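Local atomic coordinates of 2''-aminoglycoside nucleotidyltransferase (Klebsiella pneumoniae, PDB entry 4WQK), a protein that confers resistance to kanamycin, gentamicin and tobramycin by magnesium-dependent transfer of a nucleotide to the 2''-hydroxyl of these aminoglycosides. Residues Glu71-Gly76 / Leu85-Pro90. Residues are numbered along the deposited sequence; the frame is centred on the assembly and turned at random.
Sequences EELDYG and LLDCEP
Pro90 sets CD of its ring above the plane of the Tyr75 carbonyl, with CD 3.3 Å from Tyr75 O. The same oxygen meets the CB of Glu89 at 3.6 Å, so the turn rests on two successive residues of the strand. At chi1 64° CG of Glu89 points away from that oxygen, and the chain runs on to a carboxylate whose OE2 is hydrogen-bonded to a glycerol probably from the crystallisation liquor. Gly76 packs backbone to backbone: its CA lies 3.1 Å from Cys88 O in a CA-H...O contact, bent to 126° at the hydrogen. Gly76 CA is also 4.2 Å from Glu89 CA. Lacking a CB, Gly76 can come this close, and can hold its phi of 156° without crowding the preceding carbonyl oxygen. No conventional hydrogen bond joins the two segments; the turn is instead closed on itself by Leu73 N to Gly76 O at 2.8 Å. Farther along, Leu73 CD1 comes within 4.3 Å of OD1 of Asp87, whose other oxygen, OD2, binds a magnesium ion shared with Asp45 and Asp47. Asp87 is also the probable proton acceptor of the transfer reaction. The contact thus sets the hairpin turn joining strands 68-73 and 76-81 against strand 84-93, which pairs antiparallel with 76-81 and parallel with 46-51, while helix 55-64 packs against Leu86 and Cys88.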
ATOM      1  N   GLU A  71      -2.666 -17.223  -0.755  1.00 24.33           N
ATOM      2  CA  GLU A  71      -3.037 -17.134  -2.162  1.00 27.76           C
ATOM      3  C   GLU A  71      -1.883 -16.446  -2.864  1.00 27.09           C
ATOM      4  O   GLU A  71      -1.341 -15.452  -2.371  1.00 24.87           O
ATOM      5  CB  GLU A  71      -4.356 -16.362  -2.313  1.00 29.74           C
ATOM      6  CG  GLU A  71      -4.860 -16.165  -3.719  1.00 37.93           C
ATOM      7  CD  GLU A  71      -6.338 -15.775  -3.750  1.00 41.84           C
ATOM      8  OE1 GLU A  71      -6.982 -15.821  -2.674  1.00 51.51           O
ATOM      9  OE2 GLU A  71      -6.857 -15.442  -4.842  1.00 51.12           O
ATOM     10  N   GLU A  72      -1.485 -16.996  -3.994  1.00 28.04           N
ATOM     11  CA  GLU A  72      -0.452 -16.406  -4.812  1.00 25.09           C
ATOM     12  C   GLU A  72      -1.172 -15.630  -5.901  1.00 26.65           C
ATOM     13  O   GLU A  72      -2.082 -16.150  -6.506  1.00 28.54           O
ATOM     14  CB  GLU A  72       0.445 -17.502  -5.397  1.00 29.09           C
ATOM     15  CG  GLU A  72       1.648 -17.013  -6.131  1.00 31.37           C
ATOM     16  CD  GLU A  72       2.658 -16.362  -5.197  1.00 32.79           C
ATOM     17  OE1 GLU A  72       2.711 -16.754  -4.017  1.00 30.66           O
ATOM     18  OE2 GLU A  72       3.359 -15.438  -5.660  1.00 36.91           O
ATOM     19  N   LEU A  73      -0.806 -14.368  -6.099  1.00 30.18           N
ATOM     20  CA  LEU A  73      -1.433 -13.561  -7.138  1.00 34.85           C
ATOM     21  C   LEU A  73      -0.446 -13.346  -8.270  1.00 33.23           C
ATOM     22  O   LEU A  73       0.721 -13.734  -8.151  1.00 34.80           O
ATOM     23  CB  LEU A  73      -1.889 -12.223  -6.565  1.00 39.11           C
ATOM     24  CG  LEU A  73      -2.685 -12.341  -5.263  1.00 43.23           C
ATOM     25  CD1 LEU A  73      -2.633 -11.033  -4.521  1.00 44.89           C
ATOM     26  CD2 LEU A  73      -4.107 -12.726  -5.545  1.00 48.02           C
ATOM     27  N   ASP A  74      -0.889 -12.690  -9.332  1.00 32.32           N
ATOM     28  CA  ASP A  74      -0.018 -12.426 -10.468  1.00 34.68           C
ATOM     29  C   ASP A  74       1.125 -11.525 -10.028  1.00 36.97           C
ATOM     30  O   ASP A  74       2.269 -11.756 -10.404  1.00 42.59           O
ATOM     31  CB  ASP A  74      -0.791 -11.792 -11.628  1.00 41.97           C
ATOM     32  CG  ASP A  74      -1.363 -12.830 -12.588  1.00 51.79           C
ATOM     33  OD1 ASP A  74      -0.842 -13.971 -12.627  1.00 52.95           O
ATOM     34  OD2 ASP A  74      -2.322 -12.507 -13.330  1.00 62.73           O
ATOM     35  N   TYR A  75       0.809 -10.539  -9.190  1.00 35.67           N
ATOM     36  CA  TYR A  75       1.799  -9.548  -8.746  1.00 35.82           C
ATOM     37  C   TYR A  75       1.880  -9.351  -7.257  1.00 33.03           C
ATOM     38  O   TYR A  75       1.986  -8.219  -6.813  1.00 38.72           O
ATOM     39  CB  TYR A  75       1.512  -8.193  -9.377  1.00 47.28           C
ATOM     40  CG  TYR A  75       1.654  -8.215 -10.861  1.00 50.99           C
ATOM     41  CD1 TYR A  75       2.911  -8.161 -11.452  1.00 58.26           C
ATOM     42  CD2 TYR A  75       0.540  -8.315 -11.682  1.00 51.51           C
ATOM     43  CE1 TYR A  75       3.053  -8.189 -12.821  1.00 57.83           C
ATOM     44  CE2 TYR A  75       0.670  -8.348 -13.051  1.00 61.61           C
ATOM     45  CZ  TYR A  75       1.929  -8.284 -13.618  1.00 67.23           C
ATOM     46  OH  TYR A  75       2.060  -8.312 -14.986  1.00 69.74           O
ATOM     47  N   GLY A  76       1.883 -10.440  -6.510  1.00 30.70           N
ATOM     48  CA  GLY A  76       1.992 -10.402  -5.064  1.00 32.69           C
ATOM     49  C   GLY A  76       1.389 -11.651  -4.453  1.00 25.42           C
ATOM     50  O   GLY A  76       1.254 -12.676  -5.147  1.00 27.92           O
ATOM     51  N   LEU A  85      -6.147 -10.236   7.081  1.00 22.22           N
ATOM     52  CA  LEU A  85      -5.570 -10.459   5.763  0.54 20.30           C
ATOM     53  C   LEU A  85      -4.516  -9.414   5.445  1.00 20.95           C
ATOM     54  O   LEU A  85      -4.701  -8.227   5.708  1.00 22.27           O
ATOM     55  CB  LEU A  85      -6.664 -10.438   4.686  0.54 25.36           C
ATOM     56  CG  LEU A  85      -7.207 -11.751   4.107  0.54 37.50           C
ATOM     57  CD1 LEU A  85      -6.842 -12.979   4.939  0.54 34.53           C
ATOM     58  CD2 LEU A  85      -8.711 -11.645   3.933  0.54 37.73           C
ATOM     59  N   LEU A  86      -3.406  -9.884   4.896  1.00 19.47           N
ATOM     60  CA  LEU A  86      -2.344  -9.043   4.368  1.00 18.87           C
ATOM     61  C   LEU A  86      -2.290  -9.161   2.849  1.00 19.83           C
ATOM     62  O   LEU A  86      -2.127 -10.270   2.311  1.00 23.65           O
ATOM     63  CB  LEU A  86      -0.983  -9.464   4.911  1.00 20.57           C
ATOM     64  CG  LEU A  86      -0.770  -9.580   6.404  1.00 21.21           C
ATOM     65  CD1 LEU A  86       0.710  -9.837   6.633  1.00 25.16           C
ATOM     66  CD2 LEU A  86      -1.236  -8.291   7.046  1.00 22.73           C
ATOM     67  N   ASP A  87      -2.349  -8.029   2.169  1.00 16.61           N
ATOM     68  CA  ASP A  87      -2.335  -8.008   0.687  1.00 17.60           C
ATOM     69  C   ASP A  87      -0.985  -7.438   0.281  1.00 16.89           C
ATOM     70  O   ASP A  87      -0.760  -6.239   0.423  1.00 18.11           O
ATOM     71  CB  ASP A  87      -3.503  -7.154   0.191  1.00 21.13           C
ATOM     72  CG  ASP A  87      -3.593  -7.060  -1.326  1.00 25.24           C
ATOM     73  OD1 ASP A  87      -2.702  -7.542  -2.033  1.00 25.89           O
ATOM     74  OD2 ASP A  87      -4.594  -6.463  -1.799  1.00 28.78           O
ATOM     75  N   CYS A  88      -0.083  -8.305  -0.175  1.00 15.59           N
ATOM     76  CA  CYS A  88       1.316  -7.963  -0.263  1.00 17.60           C
ATOM     77  C   CYS A  88       1.802  -7.867  -1.714  1.00 15.59           C
ATOM     78  O   CYS A  88       1.561  -8.793  -2.486  1.00 19.67           O
ATOM     79  CB  CYS A  88       2.138  -9.028   0.463  1.00 18.29           C
ATOM     80  SG  CYS A  88       1.770  -9.141   2.211  1.00 18.77           S
ATOM     81  N   GLU A  89       2.450  -6.761  -2.085  1.00 15.54           N
ATOM     82  CA  GLU A  89       2.992  -6.661  -3.433  1.00 16.79           C
ATOM     83  C   GLU A  89       4.462  -6.234  -3.430  1.00 15.78           C
ATOM     84  O   GLU A  89       4.892  -5.435  -2.583  1.00 15.60           O
ATOM     85  CB  GLU A  89       2.161  -5.694  -4.282  1.00 22.01           C
ATOM     86  CG  GLU A  89       2.140  -4.263  -3.839  1.00 30.33           C
ATOM     87  CD  GLU A  89       1.458  -3.355  -4.884  1.00 38.96           C
ATOM     88  OE1 GLU A  89       1.597  -3.621  -6.084  1.00 36.08           O
ATOM     89  OE2 GLU A  89       0.776  -2.395  -4.508  1.00 51.01           O
ATOM     90  N   PRO A  90       5.232  -6.772  -4.377  1.00 15.36           N
ATOM     91  CA  PRO A  90       6.669  -6.456  -4.412  1.00 15.40           C
ATOM     92  C   PRO A  90       6.955  -5.098  -5.041  1.00 17.00           C
ATOM     93  O   PRO A  90       6.212  -4.599  -5.916  1.00 19.55           O
ATOM     94  CB  PRO A  90       7.256  -7.560  -5.294  1.00 16.59           C
ATOM     95  CG  PRO A  90       6.112  -7.916  -6.232  1.00 18.16           C
ATOM     96  CD  PRO A  90       4.867  -7.828  -5.336  1.00 16.59           C
TER